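Local coordinates for protein diaminopimelate decarboxylase (Phaeodactylum tricornutum, PDB 7JPJ) that probably decarboxylates diaminopimelate to lysine with a pyridoxal phosphate cofactor, as an obligate dimer, at residues 32-37 and 415-420; 44-49 and 251-256; 54-59 and 275-280; 297-302 and 309-314. All coordinates share one frame; numbering follows the deposited sequence.

Contact 1. Residues 32-37 and 415-420; sequences YSIDKL and VDKAGK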
loop_
_atom_site.group_PDB
_atom_site.type_symbol
_atom_site.label_atom_id
_atom_site.label_comp_id
_atom_site.label_asym_id
_atom_site.label_seq_id
_atom_site.Cartn_x
_atom_site.Cartn_y
_atom_site.Cartn_z
ATOM N N TYR A 32 5.919 -7.244 -18.706
ATOM C CA TYR A 32 4.631 -7.466 -19.348
ATOM C C TYR A 32 4.853 -8.118 -20.704
ATOM O O TYR A 32 5.788 -7.761 -21.428
ATOM C CB TYR A 32 3.850 -6.157 -19.513
ATOM C CG TYR A 32 3.623 -5.403 -18.220
ATOM C CD1 TYR A 32 4.545 -4.463 -17.774
ATOM C CD2 TYR A 32 2.489 -5.629 -17.445
ATOM C CE1 TYR A 32 4.345 -3.767 -16.593
ATOM C CE2 TYR A 32 2.279 -4.939 -16.261
ATOM C CZ TYR A 32 3.211 -4.007 -15.840
ATOM O OH TYR A 32 3.019 -3.312 -14.663
ATOM N N SER A 33 3.987 -9.070 -21.046
ATOM C CA SER A 33 4.117 -9.870 -22.259
ATOM C C SER A 33 2.996 -9.522 -23.230
ATOM O O SER A 33 1.815 -9.635 -22.886
ATOM C CB SER A 33 4.095 -11.361 -21.929
ATOM O OG SER A 33 3.479 -12.105 -22.963
ATOM N N ILE A 34 3.373 -9.112 -24.444
ATOM C CA ILE A 34 2.387 -8.805 -25.478
ATOM C C ILE A 34 1.544 -10.036 -25.795
ATOM O O ILE A 34 0.334 -9.934 -26.034
ATOM C CB ILE A 34 3.095 -8.253 -26.731
ATOM C CG1 ILE A 34 3.319 -6.744 -26.600
ATOM C CG2 ILE A 34 2.305 -8.560 -27.995
ATOM C CD1 ILE A 34 2.048 -5.928 -26.663
ATOM N N ASP A 35 2.167 -11.218 -25.783
ATOM C CA ASP A 35 1.442 -12.458 -26.044
ATOM C C ASP A 35 0.301 -12.652 -25.051
ATOM O O ASP A 35 -0.824 -12.983 -25.440
ATOM C CB ASP A 35 2.402 -13.645 -25.984
ATOM C CG ASP A 35 2.835 -14.114 -27.355
ATOM O OD1 ASP A 35 1.957 -14.311 -28.221
ATOM O OD2 ASP A 35 4.055 -14.290 -27.566
ATOM N N LYS A 36 0.577 -12.452 -23.759
ATOM C CA LYS A 36 -0.448 -12.646 -22.739
ATOM C C LYS A 36 -1.509 -11.550 -22.779
ATOM O O LYS A 36 -2.653 -11.783 -22.371
ATOM C CB LYS A 36 0.198 -12.716 -21.356
ATOM C CG LYS A 36 0.705 -14.100 -20.978
ATOM C CD LYS A 36 -0.449 -15.011 -20.600
ATOM C CE LYS A 36 0.010 -16.438 -20.384
ATOM N NZ LYS A 36 -1.100 -17.301 -19.895
ATOM N N LEU A 37 -1.156 -10.355 -23.259
ATOM C CA LEU A 37 -2.159 -9.308 -23.419
ATOM C C LEU A 37 -3.103 -9.611 -24.577
ATOM O O LEU A 37 -4.289 -9.268 -24.514
ATOM C CB LEU A 37 -1.484 -7.954 -23.633
ATOM C CG LEU A 37 -0.802 -7.300 -22.431
ATOM C CD1 LEU A 37 0.067 -6.146 -22.893
ATOM C CD2 LEU A 37 -1.828 -6.828 -21.409
ATOM N N VAL A 415 7.767 -7.217 -23.294
ATOM C CA VAL A 415 8.372 -8.309 -24.051
ATOM C C VAL A 415 7.507 -8.562 -25.280
ATOM O O VAL A 415 6.370 -9.037 -25.166
ATOM C CB VAL A 415 8.522 -9.578 -23.202
ATOM C CG1 VAL A 415 9.507 -10.528 -23.851
ATOM C CG2 VAL A 415 8.979 -9.220 -21.797
ATOM N N ASP A 416 8.049 -8.259 -26.460
ATOM C CA ASP A 416 7.274 -8.343 -27.688
ATOM C C ASP A 416 7.056 -9.801 -28.094
ATOM O O ASP A 416 7.589 -10.735 -27.491
ATOM C CB ASP A 416 7.956 -7.558 -28.816
ATOM C CG ASP A 416 9.377 -8.033 -29.107
ATOM O OD1 ASP A 416 9.767 -9.134 -28.664
ATOM O OD2 ASP A 416 10.111 -7.292 -29.797
ATOM N N LYS A 417 6.263 -9.983 -29.152
ATOM C CA LYS A 417 5.917 -11.317 -29.632
ATOM C C LYS A 417 7.133 -12.127 -30.061
ATOM O O LYS A 417 6.996 -13.330 -30.307
ATOM C CB LYS A 417 4.943 -11.206 -30.807
ATOM C CG LYS A 417 3.481 -11.070 -30.421
ATOM C CD LYS A 417 2.587 -11.539 -31.560
ATOM C CE LYS A 417 1.214 -11.975 -31.075
ATOM N NZ LYS A 417 1.284 -13.061 -30.057
ATOM N N ALA A 418 8.305 -11.506 -30.164
ATOM C CA ALA A 418 9.518 -12.188 -30.592
ATOM C C ALA A 418 10.476 -12.481 -29.445
ATOM O O ALA A 418 11.536 -13.070 -29.679
ATOM C CB ALA A 418 10.235 -11.362 -31.665
ATOM N N GLY A 419 10.140 -12.086 -28.222
ATOM C CA GLY A 419 11.003 -12.336 -27.089
ATOM C C GLY A 419 12.020 -11.257 -26.795
ATOM O O GLY A 419 12.908 -11.479 -25.962
ATOM N N LYS A 420 11.929 -10.104 -27.452
ATOM C CA LYS A 420 12.816 -8.982 -27.181
ATOM C C LYS A 420 12.202 -8.071 -26.124
ATOM O O LYS A 420 10.980 -7.912 -26.046
ATOM C CB LYS A 420 13.094 -8.187 -28.458
ATOM C CG LYS A 420 13.414 -9.040 -29.678
ATOM C CD LYS A 420 14.849 -9.548 -29.658
ATOM C CE LYS A 420 15.171 -10.350 -30.918
ATOM N NZ LYS A 420 14.966 -9.550 -32.161
#
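Tyr32 and Val415 join two parallel strand ends through the backbone. Val415 N gives its hydrogen to Tyr32 O at 2.8 Å, and Val415 O takes one from Ile34 N at 3.1 Å. The second bond is nearly straight, 173° at the hydrogen. The backbone N and O of Val415 are thus both satisfied, by the end of strand 29-33 and the first residue of the helix. Ser33, bridged with Val415, is also the N-cap of that helix: Ser33 OG accepts from Lys36 N at 3.0 Å. Beyond the strands, Ile34 CG2 meets Lys417 CG at 3.7 Å, the two side chains crossing at about a right angle. Asp35 and Lys417 form an ion pair through OD1 and NZ, but the two are modelled too close together, so the detail is doubtful. Asp416 OD1 accepts from Ala418 N, an Asx turn, and from Lys420 N at 2.7 Å, the donors lying on opposite faces of the carboxylate. His422 binds Asp416 OD2, and Glu412 binds Tyr32 OH. The contact ties the junction of strand 29-33 and helix 34-45 to the turn between strands 412-415 and 421-423. Helix 65-73 packs on Ile34, and helix 14-24 on Val415.

Contact 2. Residues 44-49 and 251-256; sequences CLAFPN and DLQKIG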
loop_
_atom_site.group_PDB
_atom_site.type_symbol
_atom_site.label_atom_id
_atom_site.label_comp_id
_atom_site.label_asym_id
_atom_site.label_seq_id
_atom_site.Cartn_x
_atom_site.Cartn_y
_atom_site.Cartn_z
ATOM N N CYS A 44 -11.844 -11.366 -24.255
ATOM C CA CYS A 44 -12.885 -10.438 -23.830
ATOM C C CYS A 44 -13.699 -9.929 -25.012
ATOM O O CYS A 44 -14.923 -9.796 -24.912
ATOM C CB CYS A 44 -12.271 -9.270 -23.060
ATOM S SG CYS A 44 -11.520 -9.737 -21.486
ATOM N N LEU A 45 -13.041 -9.641 -26.138
ATOM C CA LEU A 45 -13.756 -9.233 -27.342
ATOM C C LEU A 45 -14.642 -10.338 -27.900
ATOM O O LEU A 45 -15.488 -10.057 -28.757
ATOM C CB LEU A 45 -12.763 -8.776 -28.411
ATOM C CG LEU A 45 -12.063 -7.446 -28.136
ATOM C CD1 LEU A 45 -10.807 -7.315 -28.982
ATOM C CD2 LEU A 45 -13.007 -6.285 -28.383
ATOM N N ALA A 46 -14.470 -11.579 -27.439
ATOM C CA ALA A 46 -15.303 -12.703 -27.839
ATOM C C ALA A 46 -16.410 -12.994 -26.832
ATOM O O ALA A 46 -17.000 -14.080 -26.862
ATOM C CB ALA A 46 -14.437 -13.944 -28.051
ATOM N N PHE A 47 -16.695 -12.050 -25.939
ATOM C CA PHE A 47 -17.729 -12.245 -24.933
ATOM C C PHE A 47 -19.092 -12.383 -25.607
ATOM O O PHE A 47 -19.425 -11.579 -26.490
ATOM C CB PHE A 47 -17.738 -11.071 -23.954
ATOM C CG PHE A 47 -18.438 -11.359 -22.655
ATOM C CD1 PHE A 47 -19.810 -11.202 -22.543
ATOM C CD2 PHE A 47 -17.721 -11.770 -21.543
ATOM C CE1 PHE A 47 -20.458 -11.462 -21.348
ATOM C CE2 PHE A 47 -18.362 -12.030 -20.345
ATOM C CZ PHE A 47 -19.733 -11.876 -20.248
ATOM N N PRO A 48 -19.896 -13.376 -25.234
ATOM C CA PRO A 48 -21.216 -13.533 -25.860
ATOM C C PRO A 48 -22.109 -12.329 -25.587
ATOM O O PRO A 48 -22.287 -11.911 -24.440
ATOM C CB PRO A 48 -21.767 -14.807 -25.209
ATOM C CG PRO A 48 -20.559 -15.529 -24.695
ATOM C CD PRO A 48 -19.597 -14.463 -24.288
ATOM N N ASN A 49 -22.669 -11.768 -26.658
ATOM C CA ASN A 49 -23.548 -10.611 -26.560
ATOM C C ASN A 49 -24.722 -10.788 -27.510
ATOM O O ASN A 49 -24.619 -11.480 -28.526
ATOM C CB ASN A 49 -22.809 -9.300 -26.873
ATOM C CG ASN A 49 -22.309 -9.234 -28.299
ATOM O OD1 ASN A 49 -22.844 -8.491 -29.118
ATOM N ND2 ASN A 49 -21.270 -10.005 -28.601
ATOM N N ASP A 251 -14.801 -18.767 -17.190
ATOM C CA ASP A 251 -14.985 -19.062 -18.607
ATOM C C ASP A 251 -15.983 -18.058 -19.172
ATOM O O ASP A 251 -17.185 -18.148 -18.900
ATOM C CB ASP A 251 -15.467 -20.498 -18.805
ATOM C CG ASP A 251 -15.228 -21.009 -20.218
ATOM O OD1 ASP A 251 -15.105 -20.182 -21.148
ATOM O OD2 ASP A 251 -15.163 -22.243 -20.400
ATOM N N LEU A 252 -15.485 -17.100 -19.957
ATOM C CA LEU A 252 -16.345 -16.035 -20.466
ATOM C C LEU A 252 -17.403 -16.565 -21.426
ATOM O O LEU A 252 -18.473 -15.960 -21.558
ATOM C CB LEU A 252 -15.501 -14.960 -21.150
ATOM C CG LEU A 252 -14.504 -14.238 -20.244
ATOM C CD1 LEU A 252 -13.878 -13.056 -20.967
ATOM C CD2 LEU A 252 -15.184 -13.792 -18.961
ATOM N N GLN A 253 -17.132 -17.682 -22.103
ATOM C CA GLN A 253 -18.133 -18.251 -22.995
ATOM C C GLN A 253 -19.256 -18.922 -22.212
ATOM O O GLN A 253 -20.421 -18.876 -22.626
ATOM C CB GLN A 253 -17.480 -19.244 -23.956
ATOM C CG GLN A 253 -16.424 -18.631 -24.861
ATOM C CD GLN A 253 -16.995 -17.581 -25.794
ATOM O OE1 GLN A 253 -18.146 -17.673 -26.228
ATOM N NE2 GLN A 253 -16.190 -16.574 -26.113
ATOM N N LYS A 254 -18.931 -19.543 -21.076
ATOM C CA LYS A 254 -19.942 -20.270 -20.315
ATOM C C LYS A 254 -20.858 -19.329 -19.543
ATOM O O LYS A 254 -22.070 -19.562 -19.478
ATOM C CB LYS A 254 -19.270 -21.265 -19.367
ATOM C CG LYS A 254 -18.712 -22.480 -20.076
ATOM C CD LYS A 254 -17.988 -23.417 -19.129
ATOM C CE LYS A 254 -17.567 -24.684 -19.859
ATOM N NZ LYS A 254 -16.995 -24.360 -21.198
ATOM N N ILE A 255 -20.307 -18.271 -18.945
ATOM C CA ILE A 255 -21.150 -17.320 -18.226
ATOM C C ILE A 255 -21.731 -16.262 -19.152
ATOM O O ILE A 255 -22.692 -15.579 -18.777
ATOM C CB ILE A 255 -20.381 -16.632 -17.085
ATOM C CG1 ILE A 255 -19.339 -15.667 -17.650
ATOM C CG2 ILE A 255 -19.732 -17.669 -16.174
ATOM C CD1 ILE A 255 -18.950 -14.564 -16.699
ATOM N N GLY A 256 -21.182 -16.114 -20.354
ATOM C CA GLY A 256 -21.630 -15.092 -21.276
ATOM C C GLY A 256 -22.954 -15.387 -21.950
ATOM O O GLY A 256 -23.756 -14.474 -22.162
#
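Phe47 and Pro48 lie in the turn that leaves helix 34-45, against the first turn of helix 252-270. The backbones come nearest at Pro48 and Gly256, whose CA atoms are 4.9 Å apart. Gly256 has no side chain, and the Pro48 ring lies directly on its backbone. Pro48 CB is 3.5 Å from Gly256 C. Pro48 CD is 3.3 Å from Leu252 O, and Pro48 CG rests near Gln253 OE1. On the helix side, Asp251 is the N-cap and accepts weakly from Gln253 N; its other carboxylate oxygen pairs with Lys254 NZ.

Both segments belong to the pyridoxal-binding domain, a TIM-type barrel. Here the end of one helix and the start of another meet outside the barrel strands. Phe47 lies between them and strand 275-278, touching Met276 and Ile278.

Phe47 CG stands anti to the backbone N (chi1 -162°); the far end of the ring lies nearer helix 252-270. Phe47 CE2 meets Leu252 CD2 at 3.9 Å, with the two side chains crossing at about a right angle. Leu252 O lies over one face of the ring, offset toward the rim. Phe47 CE1 approaches Gly256 CA obliquely at 3.8 Å. Leu252 CD1 continues on to Cys44, 4.1 Å from Cys44 SG, and Tyr283 packs on both residues. At the exposed side the Gln253 chain bends at chi2 (-63°). Gln253 NE2 donates to Ala46 O at 2.7 Å, coming from above the carbonyl plane.

Contact 3. Residues 54-59 and 275-280; sequences TVRYAM and QMEIEP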
loop_
_atom_site.group_PDB
_atom_site.type_symbol
_atom_site.label_atom_id
_atom_site.label_comp_id
_atom_site.label_asym_id
_atom_site.label_seq_id
_atom_site.Cartn_x
_atom_site.Cartn_y
_atom_site.Cartn_z
ATOM N N THR A 54 -19.210 -3.845 -25.847
ATOM C CA THR A 54 -18.085 -2.933 -25.694
ATOM C C THR A 54 -17.260 -3.387 -24.501
ATOM O O THR A 54 -17.809 -3.608 -23.417
ATOM C CB THR A 54 -18.543 -1.486 -25.485
ATOM O OG1 THR A 54 -19.429 -1.106 -26.542
ATOM C CG2 THR A 54 -17.343 -0.547 -25.472
ATOM N N VAL A 55 -15.954 -3.523 -24.696
ATOM C CA VAL A 55 -15.037 -3.910 -23.631
ATOM C C VAL A 55 -14.295 -2.665 -23.165
ATOM O O VAL A 55 -13.646 -1.981 -23.966
ATOM C CB VAL A 55 -14.054 -4.992 -24.100
ATOM C CG1 VAL A 55 -13.050 -5.306 -23.001
ATOM C CG2 VAL A 55 -14.807 -6.240 -24.522
ATOM N N ARG A 56 -14.386 -2.370 -21.871
ATOM C CA ARG A 56 -13.676 -1.256 -21.258
ATOM C C ARG A 56 -12.582 -1.796 -20.348
ATOM O O ARG A 56 -12.839 -2.669 -19.514
ATOM C CB ARG A 56 -14.627 -0.366 -20.457
ATOM C CG ARG A 56 -15.884 0.040 -21.200
ATOM C CD ARG A 56 -16.478 1.314 -20.619
ATOM N NE ARG A 56 -16.285 2.447 -21.515
ATOM C CZ ARG A 56 -17.258 3.017 -22.217
ATOM N NH1 ARG A 56 -18.495 2.564 -22.124
ATOM N NH2 ARG A 56 -16.996 4.044 -23.013
ATOM N N TYR A 57 -11.368 -1.279 -20.508
ATOM C CA TYR A 57 -10.269 -1.647 -19.625
ATOM C C TYR A 57 -10.316 -0.782 -18.372
ATOM O O TYR A 57 -10.298 0.449 -18.461
ATOM C CB TYR A 57 -8.927 -1.489 -20.338
ATOM C CG TYR A 57 -7.723 -1.652 -19.431
ATOM C CD1 TYR A 57 -7.660 -2.682 -18.498
ATOM C CD2 TYR A 57 -6.644 -0.784 -19.516
ATOM C CE1 TYR A 57 -6.562 -2.834 -17.670
ATOM C CE2 TYR A 57 -5.540 -0.932 -18.696
ATOM C CZ TYR A 57 -5.505 -1.956 -17.775
ATOM O OH TYR A 57 -4.409 -2.102 -16.957
ATOM N N ALA A 58 -10.382 -1.426 -17.210
ATOM C CA ALA A 58 -10.323 -0.735 -15.923
ATOM C C ALA A 58 -8.864 -0.393 -15.645
ATOM O O ALA A 58 -8.141 -1.146 -14.992
ATOM C CB ALA A 58 -10.918 -1.601 -14.819
ATOM N N MET A 59 -8.428 0.769 -16.140
ATOM C CA MET A 59 -7.007 1.105 -16.136
ATOM C C MET A 59 -6.420 1.212 -14.736
ATOM O O MET A 59 -5.190 1.246 -14.606
ATOM C CB MET A 59 -6.761 2.421 -16.875
ATOM C CG MET A 59 -7.529 3.601 -16.309
ATOM S SD MET A 59 -7.248 5.115 -17.244
ATOM C CE MET A 59 -5.497 5.358 -16.965
ATOM N N GLN A 275 -27.259 -2.343 -25.874
ATOM C CA GLN A 275 -25.823 -2.567 -25.949
ATOM C C GLN A 275 -25.292 -3.013 -24.590
ATOM O O GLN A 275 -25.724 -2.515 -23.547
ATOM C CB GLN A 275 -25.113 -1.290 -26.399
ATOM C CG GLN A 275 -23.599 -1.382 -26.383
ATOM C CD GLN A 275 -23.034 -1.729 -27.742
ATOM O OE1 GLN A 275 -23.715 -2.343 -28.564
ATOM N NE2 GLN A 275 -21.781 -1.353 -27.985
ATOM N N MET A 276 -24.355 -3.961 -24.599
ATOM C CA MET A 276 -23.739 -4.459 -23.378
ATOM C C MET A 276 -22.320 -3.924 -23.235
ATOM O O MET A 276 -21.615 -3.703 -24.224
ATOM C CB MET A 276 -23.705 -5.991 -23.347
ATOM C CG MET A 276 -23.541 -6.567 -21.948
ATOM S SD MET A 276 -23.205 -8.338 -21.891
ATOM C CE MET A 276 -22.483 -8.613 -23.500
ATOM N N GLU A 277 -21.905 -3.725 -21.987
ATOM C CA GLU A 277 -20.553 -3.289 -21.671
ATOM C C GLU A 277 -19.998 -4.130 -20.534
ATOM O O GLU A 277 -20.730 -4.516 -19.620
ATOM C CB GLU A 277 -20.509 -1.815 -21.274
ATOM C CG GLU A 277 -20.822 -0.860 -22.403
ATOM C CD GLU A 277 -20.648 0.585 -21.990
ATOM O OE1 GLU A 277 -20.324 0.833 -20.808
ATOM O OE2 GLU A 277 -20.816 1.478 -22.850
ATOM N N ILE A 278 -18.700 -4.410 -20.602
ATOM C CA ILE A 278 -17.986 -5.116 -19.549
ATOM C C ILE A 278 -16.735 -4.320 -19.207
ATOM O O ILE A 278 -16.114 -3.698 -20.074
ATOM C CB ILE A 278 -17.631 -6.564 -19.957
ATOM C CG1 ILE A 278 -16.720 -6.580 -21.188
ATOM C CG2 ILE A 278 -18.897 -7.364 -20.219
ATOM C CD1 ILE A 278 -16.272 -7.967 -21.590
ATOM N N GLU A 279 -16.370 -4.329 -17.928
ATOM C CA GLU A 279 -15.265 -3.522 -17.414
ATOM C C GLU A 279 -14.228 -4.395 -16.713
ATOM O O GLU A 279 -14.001 -4.253 -15.506
ATOM C CB GLU A 279 -15.792 -2.446 -16.467
ATOM C CG GLU A 279 -16.206 -1.146 -17.147
ATOM C CD GLU A 279 -16.854 -0.156 -16.183
ATOM O OE1 GLU A 279 -17.667 0.685 -16.634
ATOM O OE2 GLU A 279 -16.555 -0.224 -14.969
ATOM N N PRO A 280 -13.564 -5.297 -17.442
ATOM C CA PRO A 280 -12.583 -6.177 -16.794
ATOM C C PRO A 280 -11.280 -5.437 -16.517
ATOM O O PRO A 280 -10.775 -4.699 -17.366
ATOM C CB PRO A 280 -12.380 -7.298 -17.819
ATOM C CG PRO A 280 -12.616 -6.638 -19.118
ATOM C CD PRO A 280 -13.676 -5.587 -18.882
#
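Arg56 NH1 and Glu277 OE2 form a salt bridge of 2.7 Å. The other carboxylate oxygen, Glu277 OE1, is 2.8 Å from the same NH1, so one nitrogen faces both oxygens. The guanidinium and carboxylate planes are turned 67° apart. A bent arginine meets an extended glutamate. Thr54 stands on the same face of the sheet as Glu277, its CB against Glu277 CG. Thr54 OG1 accepts from Gln275 NE2 at 2.8 Å, and these side chains cross at about a right angle. Also on this face, Glu279 CG lies on Arg56 CB at 3.7 Å; the Glu279 carboxylate is bound by Asn234 and weakly by His201.

Beneath them the two strands run parallel, and their backbone bonds alternate. Thr54 N donates to Met276 O, Ile278 N to Thr54 O, and Arg56 N to Ile278 O at 2.8 Å. Ala58 N reaches Pro280 O at 3.3 Å from above the carbonyl plane. On the opposite face Val55 CG2 meets Ile278 CD1 at 3.7 Å, and Val55 CG1 touches Pro280 CG.

Ala58 is close to Lys60, the predicted cofactor lysine, which carries no cofactor here. Strand 53-58 has strand 77-80 on its other side, and strand 275-278 has strand 232-234. Their own pairing joins the first and last strands and closes the TIM-type barrel. Helix 65-73 packs on Tyr57.

Contact 4. Residues 297-302 and 309-314; sequences DKVHTT and FLKLDA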
loop_
_atom_site.group_PDB
_atom_site.type_symbol
_atom_site.label_atom_id
_atom_site.label_comp_id
_atom_site.label_asym_id
_atom_site.label_seq_id
_atom_site.Cartn_x
_atom_site.Cartn_y
_atom_site.Cartn_z
ATOM N N ASP A 297 19.845 -12.544 -0.623
ATOM C CA ASP A 297 20.312 -13.129 0.627
ATOM C C ASP A 297 19.482 -14.365 0.948
ATOM O O ASP A 297 18.334 -14.488 0.515
ATOM C CB ASP A 297 20.237 -12.125 1.783
ATOM C CG ASP A 297 21.196 -12.460 2.910
ATOM O OD1 ASP A 297 21.829 -13.536 2.870
ATOM O OD2 ASP A 297 21.317 -11.642 3.842
ATOM N N LYS A 298 20.080 -15.273 1.717
ATOM C CA LYS A 298 19.439 -16.521 2.118
ATOM C C LYS A 298 19.875 -16.854 3.538
ATOM O O LYS A 298 21.065 -17.070 3.785
ATOM C CB LYS A 298 19.804 -17.654 1.154
ATOM C CG LYS A 298 19.088 -18.967 1.411
ATOM C CD LYS A 298 19.546 -20.037 0.431
ATOM C CE LYS A 298 18.862 -21.369 0.702
ATOM N NZ LYS A 298 19.273 -22.424 -0.269
ATOM N N VAL A 299 18.920 -16.890 4.469
ATOM C CA VAL A 299 19.211 -17.078 5.885
ATOM C C VAL A 299 18.388 -18.243 6.423
ATOM O O VAL A 299 17.405 -18.675 5.817
ATOM C CB VAL A 299 18.936 -15.800 6.705
ATOM C CG1 VAL A 299 19.711 -14.628 6.129
ATOM C CG2 VAL A 299 17.451 -15.496 6.728
ATOM N N HIS A 300 18.801 -18.751 7.584
ATOM C CA HIS A 300 18.168 -19.915 8.185
ATOM C C HIS A 300 17.919 -19.689 9.670
ATOM O O HIS A 300 18.606 -18.899 10.324
ATOM C CB HIS A 300 19.027 -21.183 8.012
ATOM C CG HIS A 300 19.622 -21.336 6.647
ATOM N ND1 HIS A 300 18.966 -21.977 5.616
ATOM C CD2 HIS A 300 20.815 -20.940 6.146
ATOM C CE1 HIS A 300 19.729 -21.966 4.537
ATOM N NE2 HIS A 300 20.857 -21.342 4.831
ATOM N N THR A 301 16.919 -20.396 10.190
ATOM C CA THR A 301 16.697 -20.550 11.618
ATOM C C THR A 301 16.691 -22.038 11.945
ATOM O O THR A 301 16.539 -22.884 11.059
ATOM C CB THR A 301 15.376 -19.905 12.070
ATOM O OG1 THR A 301 14.335 -20.240 11.146
ATOM C CG2 THR A 301 15.513 -18.395 12.140
ATOM N N THR A 302 16.872 -22.360 13.223
ATOM C CA THR A 302 16.877 -23.745 13.671
ATOM C C THR A 302 15.825 -23.944 14.755
ATOM O O THR A 302 15.170 -23.002 15.205
ATOM C CB THR A 302 18.250 -24.170 14.204
ATOM O OG1 THR A 302 18.384 -23.743 15.565
ATOM C CG2 THR A 302 19.368 -23.562 13.370
ATOM N N PHE A 309 14.805 -18.845 4.654
ATOM C CA PHE A 309 14.262 -17.598 4.134
ATOM C C PHE A 309 15.034 -17.159 2.897
ATOM O O PHE A 309 16.268 -17.084 2.924
ATOM C CB PHE A 309 14.314 -16.493 5.192
ATOM C CG PHE A 309 13.484 -16.774 6.413
ATOM C CD1 PHE A 309 13.984 -17.547 7.446
ATOM C CD2 PHE A 309 12.206 -16.253 6.533
ATOM C CE1 PHE A 309 13.221 -17.799 8.571
ATOM C CE2 PHE A 309 11.442 -16.503 7.656
ATOM C CZ PHE A 309 11.948 -17.277 8.676
ATOM N N LEU A 310 14.304 -16.865 1.823
ATOM C CA LEU A 310 14.855 -16.218 0.641
ATOM C C LEU A 310 14.497 -14.738 0.693
ATOM O O LEU A 310 13.314 -14.382 0.673
ATOM C CB LEU A 310 14.313 -16.850 -0.639
ATOM C CG LEU A 310 14.713 -18.285 -0.983
ATOM C CD1 LEU A 310 14.228 -18.623 -2.377
ATOM C CD2 LEU A 310 16.214 -18.476 -0.878
ATOM N N LYS A 311 15.512 -13.882 0.763
ATOM C CA LYS A 311 15.321 -12.439 0.834
ATOM C C LYS A 311 15.565 -11.839 -0.545
ATOM O O LYS A 311 16.643 -12.016 -1.122
ATOM C CB LYS A 311 16.258 -11.814 1.868
ATOM C CG LYS A 311 16.308 -12.560 3.196
ATOM C CD LYS A 311 17.469 -12.093 4.059
ATOM C CE LYS A 311 16.993 -11.252 5.225
ATOM N NZ LYS A 311 18.131 -10.776 6.063
ATOM N N LEU A 312 14.568 -11.130 -1.063
ATOM C CA LEU A 312 14.650 -10.518 -2.380
ATOM C C LEU A 312 15.119 -9.069 -2.276
ATOM O O LEU A 312 15.291 -8.518 -1.186
ATOM C CB LEU A 312 13.292 -10.570 -3.081
ATOM C CG LEU A 312 12.506 -11.879 -3.066
ATOM C CD1 LEU A 312 11.102 -11.633 -3.588
ATOM C CD2 LEU A 312 13.211 -12.943 -3.894
ATOM N N ASP A 313 15.327 -8.449 -3.439
ATOM C CA ASP A 313 15.534 -7.009 -3.530
ATOM C C ASP A 313 14.248 -6.277 -3.902
ATOM O O ASP A 313 14.291 -5.207 -4.517
ATOM C CB ASP A 313 16.655 -6.678 -4.520
ATOM C CG ASP A 313 16.354 -7.138 -5.941
ATOM O OD1 ASP A 313 15.349 -7.848 -6.157
ATOM O OD2 ASP A 313 17.142 -6.787 -6.847
ATOM N N ALA A 314 13.103 -6.850 -3.536
ATOM C CA ALA A 314 11.797 -6.267 -3.797
ATOM C C ALA A 314 10.878 -6.642 -2.642
ATOM O O ALA A 314 11.278 -7.337 -1.707
ATOM C CB ALA A 314 11.239 -6.746 -5.139
HETATM O O HOH W 1 19.769 -9.449 4.587
#
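Asp297 and Lys311, like Val299 and Phe309, are hydrogen-bonded pairs of an antiparallel hairpin, and Lys298 with Leu310 is the non-hydrogen-bonded pair between them. Phe309 N donates to Val299 O at 2.9 Å, nearly straight at 175°, and Val299 N returns the bond to Phe309 O. Lys311 N donates to Asp297 O, while Asp297 N to Lys311 O is longer.

Asp297, Val299, Phe309 and Lys311 share one face. Asp297 and Lys311 lie side by side and point the same way, with Asp297 CB on Lys311 CD at 3.6 Å. Asp297 OD2 and Lys311 NZ form only a long ion pair, 4.0 Å. A water spans them, donating to Asp297 OD2 at 2.8 Å and accepting from Lys311 NZ at 2.6 Å. Ser124 of the second subunit also binds Asp297 OD2, and Gln104 of the second subunit binds Lys311 NZ. Val299 CG2 sits between the backbone N and carbonyl carbon (CG1 chi1 -55°) and meets Phe309 CB at 3.6 Å. Thr301 OG1 lies at the edge of the Phe309 ring, in its plane, and bonds to His307 N and to Pro170 O of the second subunit.

On the other face Lys298 CG packs on Leu310 CD2 at 3.7 Å. The extended lysine chain carries NZ on to a salt bridge with Glu348.

The hairpin thus brings part of its surface to the dimer interface. The Lys311 side chain is about 9 Å from that of Cys357, the predicted proton donor. Strand 308-312 also pairs with strand 347-353, and strand 289-300 with strands 29-33 and 386-390.

How the contacts relate
Contacts 2 and 3 lie together in the barrel domain, their centres 12 Å apart. They touch where Met276 packs on Phe47, Pro48 and Asn49. Helix 34-45 leads into strand 53-58, and helix 252-270 into strand 275-278, so their segments alternate. Contact 1 shares helix 34-45 with contact 2, with centres 24 Å apart. It encloses the other three in sequence and ties the junction of strand 29-33 and helix 34-45 to the end of strand 412-415. Contact 4 follows later, about 43 and 42 Å from contacts 2 and 3, centre to centre. It belongs to the same mixed sheet as contact 1. Contact 1 therefore links barrel and sheet, while contact 4 meets the second subunit.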